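Local coordinates for uncharacterized protein DUF1185 (Bordetella bronchiseptica RB50, PDB 3BYQ) that is of unknown function but adopts a variant of the Bacillus chorismate mutase fold and may have a role in amino-acid metabolism, at residues G179-K183 / E184-V188. Numbering follows the deposited sequence. Where two conformers were deposited one is given.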
ATOM      1  N   GLY B 179      26.886   2.078  21.338  1.00 19.36           N
ATOM      2  CA  GLY B 179      27.245   2.592  22.651  1.00 20.28           C
ATOM      3  C   GLY B 179      26.034   3.171  23.335  1.00 19.97           C
ATOM      4  O   GLY B 179      24.952   2.608  23.258  1.00 18.56           O
ATOM      5  N   GLY B 180      26.249   4.304  23.990  1.00 19.71           N
ATOM      6  CA  GLY B 180      25.223   4.990  24.753  1.00 19.68           C
ATOM      7  C   GLY B 180      24.967   4.328  26.098  1.00 18.39           C
ATOM      8  O   GLY B 180      25.711   3.454  26.534  1.00 20.80           O
ATOM      9  N   LEU B 181      23.883   4.740  26.749  1.00 17.56           N
ATOM     10  CA  LEU B 181      23.557   4.215  28.088  1.00 16.78           C
ATOM     11  C   LEU B 181      23.261   2.752  27.988  1.00 17.89           C
ATOM     12  O   LEU B 181      22.541   2.342  27.101  1.00 18.73           O
ATOM     13  CB  LEU B 181      22.354   4.951  28.681  1.00 17.49           C
ATOM     14  CG  LEU B 181      22.032   4.648  30.150  1.00 20.92           C
ATOM     15  CD1 LEU B 181      23.065   5.281  31.077  1.00 20.04           C
ATOM     16  CD2 LEU B 181      20.603   5.086  30.492  1.00 20.38           C
ATOM     17  N   THR B 182      23.836   1.983  28.897  1.00 17.53           N
ATOM     18  CA  THR B 182      23.642   0.548  28.954  1.00 17.35           C
ATOM     19  C   THR B 182      22.805   0.215  30.154  1.00 18.16           C
ATOM     20  O   THR B 182      22.623   1.016  31.036  1.00 18.01           O
ATOM     21  CB  THR B 182      24.971  -0.207  29.123  1.00 19.51           C
ATOM     22  OG1 THR B 182      25.565   0.138  30.387  1.00 17.86           O
ATOM     23  CG2 THR B 182      25.939   0.130  27.972  1.00 17.92           C
ATOM     24  N   LYS B 183      22.294  -1.000  30.168  1.00 16.20           N
ATOM     25  CA  LYS B 183      21.478  -1.501  31.294  1.00 17.87           C
ATOM     26  C   LYS B 183      22.259  -1.400  32.582  1.00 19.62           C
ATOM     27  O   LYS B 183      21.733  -1.008  33.623  1.00 20.39           O
ATOM     28  CB  LYS B 183      21.018  -2.935  31.082  1.00 20.70           C
ATOM     29  CG  LYS B 183      20.062  -3.080  29.943  1.00 20.90           C
ATOM     30  CD  LYS B 183      19.486  -4.490  29.846  1.00 24.93           C
ATOM     31  CE  LYS B 183      20.515  -5.568  29.645  1.00 31.34           C
ATOM     32  NZ  LYS B 183      19.776  -6.841  29.516  1.00 29.83           N
ATOM     33  N   GLU B 184      23.544  -1.732  32.498  1.00 16.91           N
ATOM     34  CA  GLU B 184      24.436  -1.696  33.650  0.50 18.30           C
ATOM     35  C   GLU B 184      24.725  -0.291  34.142  1.00 20.03           C
ATOM     36  O   GLU B 184      25.056  -0.078  35.309  1.00 21.13           O
ATOM     37  CB  GLU B 184      25.768  -2.392  33.328  0.50 18.40           C
ATOM     38  CG  GLU B 184      25.630  -3.872  33.097  0.50 18.23           C
ATOM     39  CD  GLU B 184      25.218  -4.263  31.679  0.50 19.24           C
ATOM     40  OE1 GLU B 184      24.970  -3.401  30.797  0.50 15.79           O
ATOM     41  OE2 GLU B 184      25.144  -5.484  31.446  0.50 29.25           O
ATOM     42  N   ALA B 185      24.602   0.668  33.252  1.00 18.03           N
ATOM     43  CA  ALA B 185      24.892   2.066  33.572  1.00 17.07           C
ATOM     44  C   ALA B 185      23.701   2.814  34.123  1.00 16.63           C
ATOM     45  O   ALA B 185      23.855   3.904  34.626  1.00 21.06           O
ATOM     46  CB  ALA B 185      25.435   2.809  32.341  1.00 18.46           C
ATOM     47  N   VAL B 186      22.528   2.215  34.067  1.00 15.69           N
ATOM     48  CA  VAL B 186      21.327   2.883  34.602  1.00 18.14           C
ATOM     49  C   VAL B 186      21.555   3.132  36.103  1.00 20.46           C
ATOM     50  O   VAL B 186      21.793   2.196  36.883  1.00 20.88           O
ATOM     51  CB  VAL B 186      20.051   2.081  34.345  1.00 19.45           C
ATOM     52  CG1 VAL B 186      18.843   2.655  35.155  1.00 20.39           C
ATOM     53  CG2 VAL B 186      19.737   2.009  32.852  1.00 18.28           C
ATOM     54  N   SER B 187      21.450   4.396  36.483  1.00 20.10           N
ATOM     55  CA  SER B 187      21.749   4.795  37.864  1.00 19.26           C
ATOM     56  C   SER B 187      20.807   5.768  38.514  1.00 18.16           C
ATOM     57  O   SER B 187      20.802   5.875  39.740  1.00 20.52           O
ATOM     58  CB  SER B 187      23.171   5.329  37.933  1.00 23.72           C
ATOM     59  OG  SER B 187      23.285   6.551  37.237  1.00 24.66           O
ATOM     60  N   VAL B 188      20.021   6.490  37.739  1.00 17.86           N
ATOM     61  CA  VAL B 188      19.087   7.460  38.304  1.00 18.24           C
ATOM     62  C   VAL B 188      17.806   6.774  38.704  1.00 19.76           C
ATOM     63  O   VAL B 188      17.219   7.063  39.764  1.00 21.50           O
ATOM     64  CB  VAL B 188      18.810   8.634  37.346  1.00 18.55           C
ATOM     65  CG1 VAL B 188      17.872   9.646  38.000  1.00 19.68           C
ATOM     66  CG2 VAL B 188      20.117   9.271  36.923  1.00 19.17           C
TER
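Just before the turn, Leu181 lays its two methyls against residues four and five places further on: CD1 rests on Ala185 CB at 3.7 Å, while CD2 meets Val186 CG2 at 4.0 Å. With CG anti to the backbone N (chi1 -171°), the leucine reaches along the chain toward them, and the leucine and valine side chains lie nearly perpendicular. Both Leu181 and Val186 also lean on Val142, and the Leu181 backbone is hydrogen-bonded to Arg143, which ties this late loop back to an earlier one.

Thr182 comes next and grips Ala185 N twice. Ala185 N donates to Thr182 O at 3.0 Å, from well above the carbonyl plane. A weak bond from the same Ala185 N reaches Thr182 OG1 at 3.1 Å, the hydroxyl being tucked in over the backbone by a chi1 of 64°. Thr182 OG1 also sits 3.3 Å from Ala185 CB.

At Lys183 the backbone O receives a weak bond from Val186 N at 3.3 Å, the second i to i+3 bond in succession. The lysine side chain ends in a salt bridge from NZ to Glu78 OE1.

The chemistry is that of two successive i to i+3 turns on the surface, in the loop that follows strand 161-169. Threonine's side-chain and main-chain oxygens share a single amide hydrogen, so the polar grip is bifurcated and bent, and the small apolar cluster of Leu181, Ala185 and Val186 supplements it.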